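Local coordinates for protein putative phosphohydrolase (Shewanella amazonensis, PDB 3M1T) that is of unknown function but carries an HDOD domain, related to the HD phosphohydrolases, and is probably involved in signal transduction, at residues D32-V35 and K36-S39; G163-R166 and N167-E170; P210-K213 and L214-M217. All blocks are in the same frame, centred on the assembly; numbering follows the deposited sequence.

Interaction 1. Residues D32-V35 and K36-S39; sequences DSTV and KAVS
T34 and A37 meet where helix 35-43 begins, T34 occupying the N-cap. Two hydrogen bonds run from T34 to the first turn. The hydroxyl T34 OG1 accepts from A37 N at 3.0 Å with an N-H...O angle of 150°, a capping bond, while the carbonyl O of the same residue takes V38 N in the ordinary helical pattern. With a chi1 of 63°, OG1 is tucked between its own backbone N and carbonyl carbon, and from there it faces the A37 N-H.

A second polar group is the carbonyl of V35, which receives two donors, both from S39. S39 N lies 2.9 Å from V35 O. The S39 hydroxyl also donates, S39 OG standing 2.7 Å from V35 O, but it comes from above the carbonyl plane, 38° out of it, and from the opposite face to S39 N. One serine thus turns both of its donors back onto the turn preceding it.

Carbon contacts are fewer: V38 CG2 lies 4.2 Å from S33 CB, A37 CB packs against the T34 hydroxyl, and V38 CG2 sits beside the carbonyl oxygen of T34. V38 then continues inward onto V27 and V28 of helix 19-29 and onto M79, and V35 packs against V74 of helix 70-77. S33 is tied to helix 19-29 by its hydroxyl, which bonds to V27 O.

The chemistry implies that the amide N-H of A37, whose i-4 carbonyl, that of S33, lies before the helix and turns to R83 NH2, is met by the threonine hydroxyl. V35 O, which accepts two hydrogen bonds, probably restrains the rotation of the S39 side chain.

Interaction 2. Residues G163-R166 and N167-E170; sequences GADR and NLME
D165 reaches L168 across the start of helix 166-174, and its side chain can be traced outward atom by atom. D165 CB packs on L168, 4.0 Å from L168 CG. D165 CG stands anti to the backbone N (chi1 179°), which swings the carboxylate over the first turn and brings D165 CG to 3.7 Å from L168 CG. D165 OD1 accepts from L168 N at 2.9 Å, with an N-H...O angle of 164°; the donor arrives on the anti side, 28° out of the carboxylate plane. OD2, the other oxygen, takes a hydrogen bond from a water that in turn accepts from N167 ND2, so the carboxylate is linked to the next residue but one by a bridge as well. The carbonyl O of D165 receives M169 N in the regular helical bond.

Further along, E170 lays its carboxylate beside R166, with E170 OE2 3.5 Å from R166 CG. The charged ends do not meet, R166 NH1 and E170 OE2 being 5.0 Å apart; R166 NH1 bonds to S157 OG of helix 150-161 and E170 OE1 to N178 ND2. With an alanine here in place of E170, N178 ND2 would probably lose this acceptor and the aliphatic part of R166 its neighbour.

Before the cap, A164 CB touches M169 CG at 3.7 Å, the N' to N4 apolar contact of a hydrophobic staple. G163, at positive phi, closes a Schellman motif on helix 150-161 through its N to V160 O and A164 N to A159 O. Schellman end, hydrophobic staple and aspartate N-cap follow in direct succession, joining helix 150-161 to helix 166-174 through a short turn.

Interaction 3. Residues P210-K213 and L214-M217; sequences PYSK and LAGM
S212 caps helix 213-227 by presenting its hydroxyl to A215: S212 OG accepts from A215 N at 3.1 Å, and the N-H...O angle of 162° shows a nearly straight bond. OG lies anti to the backbone N of S212 (chi1 168°), which carries it forward over the first turn, and the methyl of A215 sits close by, A215 CB being 3.6 Å from S212 OG. S212 O takes G216 N, and K213 O takes M217 N at 2.8 Å.

The other close approach is that of Y211. Its phenol reaches the helix start and sets Y211 OH 3.2 Å from G216 CA, the ring being oblique to that carbon. A CB built on G216 would fall 2.0 Å from Y211 OH, a clash, so the tyrosine can lie where it does because residue 216 has no side chain. The motif is a serine N-cap, and the tyrosine before it packs its hydroxyl on the backbone of G216, at the fourth helical position.

M217 folds its selenomethionine end back onto the same turn, with M217 CE 3.9 Å from K213 CB and 3.6 Å from K213 O.

Outside this first shell, Y211 OH is fixed by a hydrogen bond to A247 O, and the Y211 side chain touches I249. L214 and M217 lean on A131 of helix 128-137, and M217 also reaches L120, A121 and L124 of helix 103-124. On the loop side, P210, which follows a cis peptide bond, gives its carbonyl to K197 NZ.

How the interactions relate
All three contacts are side-chain N-caps at the start of a helix, each on a different one: 35-43, 166-174 and 213-227. Interactions 1 and 2 are surface contacts on opposite sides of the chain's centre, their centres about 44 Å apart. Both lie within the HDOD domain. Interaction 3 is buried, its centre about 22 Å from that of interaction 2. None touches another. The capping group does not follow burial: a hydroxyl serves at the exposed interaction 1 and the buried interaction 3, a carboxylate with a bridging water at interaction 2. Only interaction 3 brings a tyrosine hydroxyl against the first turn; interaction 1 instead doubles up donors on one carbonyl.

Interaction 1. Residues D32-V35 and K36-S39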
loop_
_atom_site.group_PDB
_atom_site.type_symbol
_atom_site.label_atom_id
_atom_site.label_comp_id
_atom_site.label_asym_id
_atom_site.label_seq_id
_atom_site.Cartn_x
_atom_site.Cartn_y
_atom_site.Cartn_z
ATOM N N ASP A 32 -8.867 14.586 -13.822
ATOM C CA ASP A 32 -9.398 15.822 -14.368
ATOM C C ASP A 32 -10.089 16.724 -13.321
ATOM O O ASP A 32 -10.643 17.757 -13.667
ATOM C CB ASP A 32 -10.343 15.505 -15.536
ATOM C CG ASP A 32 -9.643 14.739 -16.677
ATOM O OD1 ASP A 32 -8.456 15.035 -16.985
ATOM O OD2 ASP A 32 -10.298 13.834 -17.260
ATOM N N SER A 33 -10.070 16.343 -12.039
ATOM C CA SER A 33 -10.529 17.276 -10.993
ATOM C C SER A 33 -9.608 18.468 -10.896
ATOM O O SER A 33 -8.390 18.313 -10.974
ATOM C CB SER A 33 -10.566 16.609 -9.608
ATOM O OG SER A 33 -11.456 15.516 -9.593
ATOM N N THR A 34 -10.209 19.634 -10.701
ATOM C CA THR A 34 -9.484 20.897 -10.564
ATOM C C THR A 34 -8.864 21.049 -9.186
ATOM O O THR A 34 -9.254 20.355 -8.232
ATOM C CB THR A 34 -10.378 22.100 -10.789
ATOM O OG1 THR A 34 -11.420 22.151 -9.799
ATOM C CG2 THR A 34 -10.988 22.083 -12.214
ATOM N N VAL A 35 -7.891 21.947 -9.091
ATOM C CA VAL A 35 -7.279 22.286 -7.799
ATOM C C VAL A 35 -8.331 22.817 -6.821
ATOM O O VAL A 35 -8.324 22.456 -5.639
ATOM C CB VAL A 35 -6.141 23.296 -7.987
ATOM C CG1 VAL A 35 -5.666 23.872 -6.638
ATOM C CG2 VAL A 35 -4.991 22.615 -8.720
ATOM N N LYS A 36 -9.221 23.667 -7.327
ATOM C CA LYS A 36 -10.358 24.182 -6.558
ATOM C C LYS A 36 -11.211 23.044 -5.992
ATOM O O LYS A 36 -11.572 23.053 -4.818
ATOM C CB LYS A 36 -11.238 25.057 -7.456
ATOM C CG LYS A 36 -12.288 25.850 -6.748
ATOM C CD LYS A 36 -12.884 26.914 -7.672
ATOM C CE LYS A 36 -13.896 27.786 -6.946
ATOM N NZ LYS A 36 -14.227 29.047 -7.734
ATOM N N ALA A 37 -11.535 22.070 -6.838
ATOM C CA ALA A 37 -12.423 20.999 -6.441
ATOM C C ALA A 37 -11.807 20.202 -5.304
ATOM O O ALA A 37 -12.494 19.859 -4.321
ATOM C CB ALA A 37 -12.717 20.099 -7.590
ATOM N N VAL A 38 -10.528 19.880 -5.450
ATOM C CA VAL A 38 -9.815 19.089 -4.429
ATOM C C VAL A 38 -9.686 19.890 -3.125
ATOM O O VAL A 38 -9.987 19.371 -2.025
ATOM C CB VAL A 38 -8.411 18.642 -4.898
ATOM C CG1 VAL A 38 -7.644 18.051 -3.726
ATOM C CG2 VAL A 38 -8.513 17.603 -6.053
ATOM N N SER A 39 -9.268 21.164 -3.258
ATOM C CA SER A 39 -9.106 22.049 -2.084
ATOM C C SER A 39 -10.418 22.287 -1.360
ATOM O O SER A 39 -10.469 22.163 -0.123
ATOM C CB SER A 39 -8.477 23.381 -2.486
ATOM O OG SER A 39 -7.279 23.103 -3.203
#

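Interaction 2. Residues G163-R166 and N167-E170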
loop_
_atom_site.group_PDB
_atom_site.type_symbol
_atom_site.label_atom_id
_atom_site.label_comp_id
_atom_site.label_asym_id
_atom_site.label_seq_id
_atom_site.Cartn_x
_atom_site.Cartn_y
_atom_site.Cartn_z
ATOM N N GLY A 163 6.080 -22.935 11.031
ATOM C CA GLY A 163 6.659 -23.074 9.708
ATOM C C GLY A 163 5.691 -23.101 8.537
ATOM O O GLY A 163 6.128 -23.214 7.391
ATOM N N ALA A 164 4.379 -23.019 8.748
ATOM C CA ALA A 164 3.451 -23.089 7.642
ATOM C C ALA A 164 3.486 -21.758 6.876
ATOM O O ALA A 164 3.866 -20.738 7.437
ATOM C CB ALA A 164 1.989 -23.332 8.120
ATOM N N ASP A 165 3.085 -21.805 5.612
ATOM C CA ASP A 165 2.971 -20.602 4.785
ATOM C C ASP A 165 1.673 -19.916 5.074
ATOM O O ASP A 165 0.604 -20.506 4.927
ATOM C CB ASP A 165 3.010 -21.039 3.332
ATOM C CG ASP A 165 2.872 -19.848 2.337
ATOM O OD1 ASP A 165 1.834 -19.226 2.261
ATOM O OD2 ASP A 165 3.879 -19.540 1.691
ATOM N N ARG A 166 1.723 -18.652 5.479
ATOM C CA ARG A 166 0.516 -17.902 5.836
ATOM C C ARG A 166 -0.539 -17.865 4.719
ATOM O O ARG A 166 -1.733 -18.090 4.953
ATOM C CB ARG A 166 0.868 -16.475 6.309
ATOM C CG ARG A 166 -0.300 -15.701 6.782
ATOM C CD ARG A 166 0.137 -14.375 7.431
ATOM N NE ARG A 166 1.015 -14.498 8.565
ATOM C CZ ARG A 166 0.586 -14.714 9.802
ATOM N NH1 ARG A 166 -0.716 -14.910 10.012
ATOM N NH2 ARG A 166 1.435 -14.782 10.787
ATOM N N ASN A 167 -0.104 -17.549 3.498
ATOM C CA ASN A 167 -1.047 -17.411 2.365
ATOM C C ASN A 167 -1.719 -18.719 2.017
ATOM O O ASN A 167 -2.920 -18.755 1.824
ATOM C CB ASN A 167 -0.330 -16.828 1.130
ATOM C CG ASN A 167 0.409 -15.531 1.449
ATOM O OD1 ASN A 167 -0.118 -14.674 2.128
ATOM N ND2 ASN A 167 1.656 -15.421 1.000
ATOM N N LEU A 168 -0.958 -19.814 2.066
ATOM C CA LEU A 168 -1.535 -21.123 1.838
ATOM C C LEU A 168 -2.495 -21.515 2.950
ATOM O O LEU A 168 -3.553 -22.084 2.684
ATOM C CB LEU A 168 -0.465 -22.171 1.651
ATOM C CG LEU A 168 0.470 -21.994 0.437
ATOM C CD1 LEU A 168 1.500 -23.103 0.222
ATOM C CD2 LEU A 168 -0.413 -21.873 -0.807
HETATM N N MSE A 169 -2.122 -21.225 4.213
HETATM C CA MSE A 169 -3.055 -21.437 5.310
HETATM C C MSE A 169 -4.369 -20.691 5.183
HETATM O O MSE A 169 -5.421 -21.232 5.447
HETATM C CB MSE A 169 -2.379 -21.073 6.624
HETATM C CG MSE A 169 -1.367 -22.060 7.079
HETATM SE SE MSE A 169 -2.078 -23.771 7.703
HETATM C CE MSE A 169 -3.190 -23.075 9.163
ATOM N N GLU A 170 -4.299 -19.428 4.763
ATOM C CA GLU A 170 -5.490 -18.656 4.524
ATOM C C GLU A 170 -6.378 -19.312 3.455
ATOM O O GLU A 170 -7.587 -19.458 3.661
ATOM C CB GLU A 170 -5.095 -17.232 4.101
ATOM C CG GLU A 170 -4.563 -16.386 5.281
ATOM C CD GLU A 170 -3.789 -15.131 4.862
ATOM O OE1 GLU A 170 -3.563 -14.901 3.643
ATOM O OE2 GLU A 170 -3.386 -14.362 5.777
HETATM O O HOH W 1 2.670 -18.093 -0.487
#

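Interaction 3. Residues P210-K213 and L214-M217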
loop_
_atom_site.group_PDB
_atom_site.type_symbol
_atom_site.label_atom_id
_atom_site.label_comp_id
_atom_site.label_asym_id
_atom_site.label_seq_id
_atom_site.Cartn_x
_atom_site.Cartn_y
_atom_site.Cartn_z
ATOM N N PRO A 210 -1.718 -11.251 -18.443
ATOM C CA PRO A 210 -0.323 -10.791 -18.601
ATOM C C PRO A 210 0.272 -10.343 -17.283
ATOM O O PRO A 210 -0.434 -10.156 -16.285
ATOM C CB PRO A 210 -0.478 -9.587 -19.523
ATOM C CG PRO A 210 -1.841 -9.096 -19.302
ATOM C CD PRO A 210 -2.671 -10.255 -18.972
ATOM N N TYR A 211 1.599 -10.175 -17.297
ATOM C CA TYR A 211 2.295 -9.717 -16.117
ATOM C C TYR A 211 1.857 -8.364 -15.638
ATOM O O TYR A 211 1.606 -7.454 -16.431
ATOM C CB TYR A 211 3.782 -9.639 -16.483
ATOM C CG TYR A 211 4.689 -9.367 -15.296
ATOM C CD1 TYR A 211 5.005 -10.379 -14.384
ATOM C CD2 TYR A 211 5.272 -8.121 -15.119
ATOM C CE1 TYR A 211 5.882 -10.117 -13.283
ATOM C CE2 TYR A 211 6.126 -7.892 -14.065
ATOM C CZ TYR A 211 6.395 -8.857 -13.150
ATOM O OH TYR A 211 7.259 -8.552 -12.107
ATOM N N SER A 212 1.749 -8.226 -14.320
ATOM C CA SER A 212 1.463 -6.941 -13.661
ATOM C C SER A 212 2.767 -6.361 -13.107
ATOM O O SER A 212 3.347 -6.902 -12.148
ATOM C CB SER A 212 0.512 -7.143 -12.491
ATOM O OG SER A 212 0.423 -5.976 -11.645
ATOM N N LYS A 213 3.184 -5.241 -13.685
ATOM C CA LYS A 213 4.361 -4.544 -13.121
ATOM C C LYS A 213 4.160 -4.110 -11.670
ATOM O O LYS A 213 5.069 -4.205 -10.855
ATOM C CB LYS A 213 4.782 -3.385 -13.984
ATOM C CG LYS A 213 5.328 -3.814 -15.346
ATOM C CD LYS A 213 5.567 -2.600 -16.266
ATOM C CE LYS A 213 6.182 -3.085 -17.614
ATOM N NZ LYS A 213 6.126 -1.939 -18.577
ATOM N N LEU A 214 2.950 -3.643 -11.343
ATOM C CA LEU A 214 2.693 -3.261 -9.971
ATOM C C LEU A 214 2.847 -4.410 -8.984
ATOM O O LEU A 214 3.400 -4.211 -7.911
ATOM C CB LEU A 214 1.308 -2.609 -9.828
ATOM C CG LEU A 214 1.223 -1.204 -10.365
ATOM C CD1 LEU A 214 -0.284 -0.830 -10.387
ATOM C CD2 LEU A 214 1.952 -0.154 -9.413
ATOM N N ALA A 215 2.388 -5.605 -9.334
ATOM C CA ALA A 215 2.557 -6.759 -8.478
ATOM C C ALA A 215 4.043 -7.084 -8.326
ATOM O O ALA A 215 4.447 -7.402 -7.232
ATOM C CB ALA A 215 1.803 -7.987 -9.008
ATOM N N GLY A 216 4.780 -6.955 -9.405
ATOM C CA GLY A 216 6.241 -7.204 -9.359
ATOM C C GLY A 216 6.912 -6.200 -8.450
ATOM O O GLY A 216 7.804 -6.548 -7.647
HETATM N N MSE A 217 6.521 -4.935 -8.593
HETATM C CA MSE A 217 7.054 -3.870 -7.698
HETATM C C MSE A 217 6.740 -4.173 -6.253
HETATM O O MSE A 217 7.605 -4.007 -5.349
HETATM C CB MSE A 217 6.489 -2.479 -8.059
HETATM C CG MSE A 217 7.054 -1.893 -9.353
HETATM SE SE MSE A 217 6.324 -0.197 -9.740
HETATM C CE MSE A 217 5.225 -0.610 -11.282
#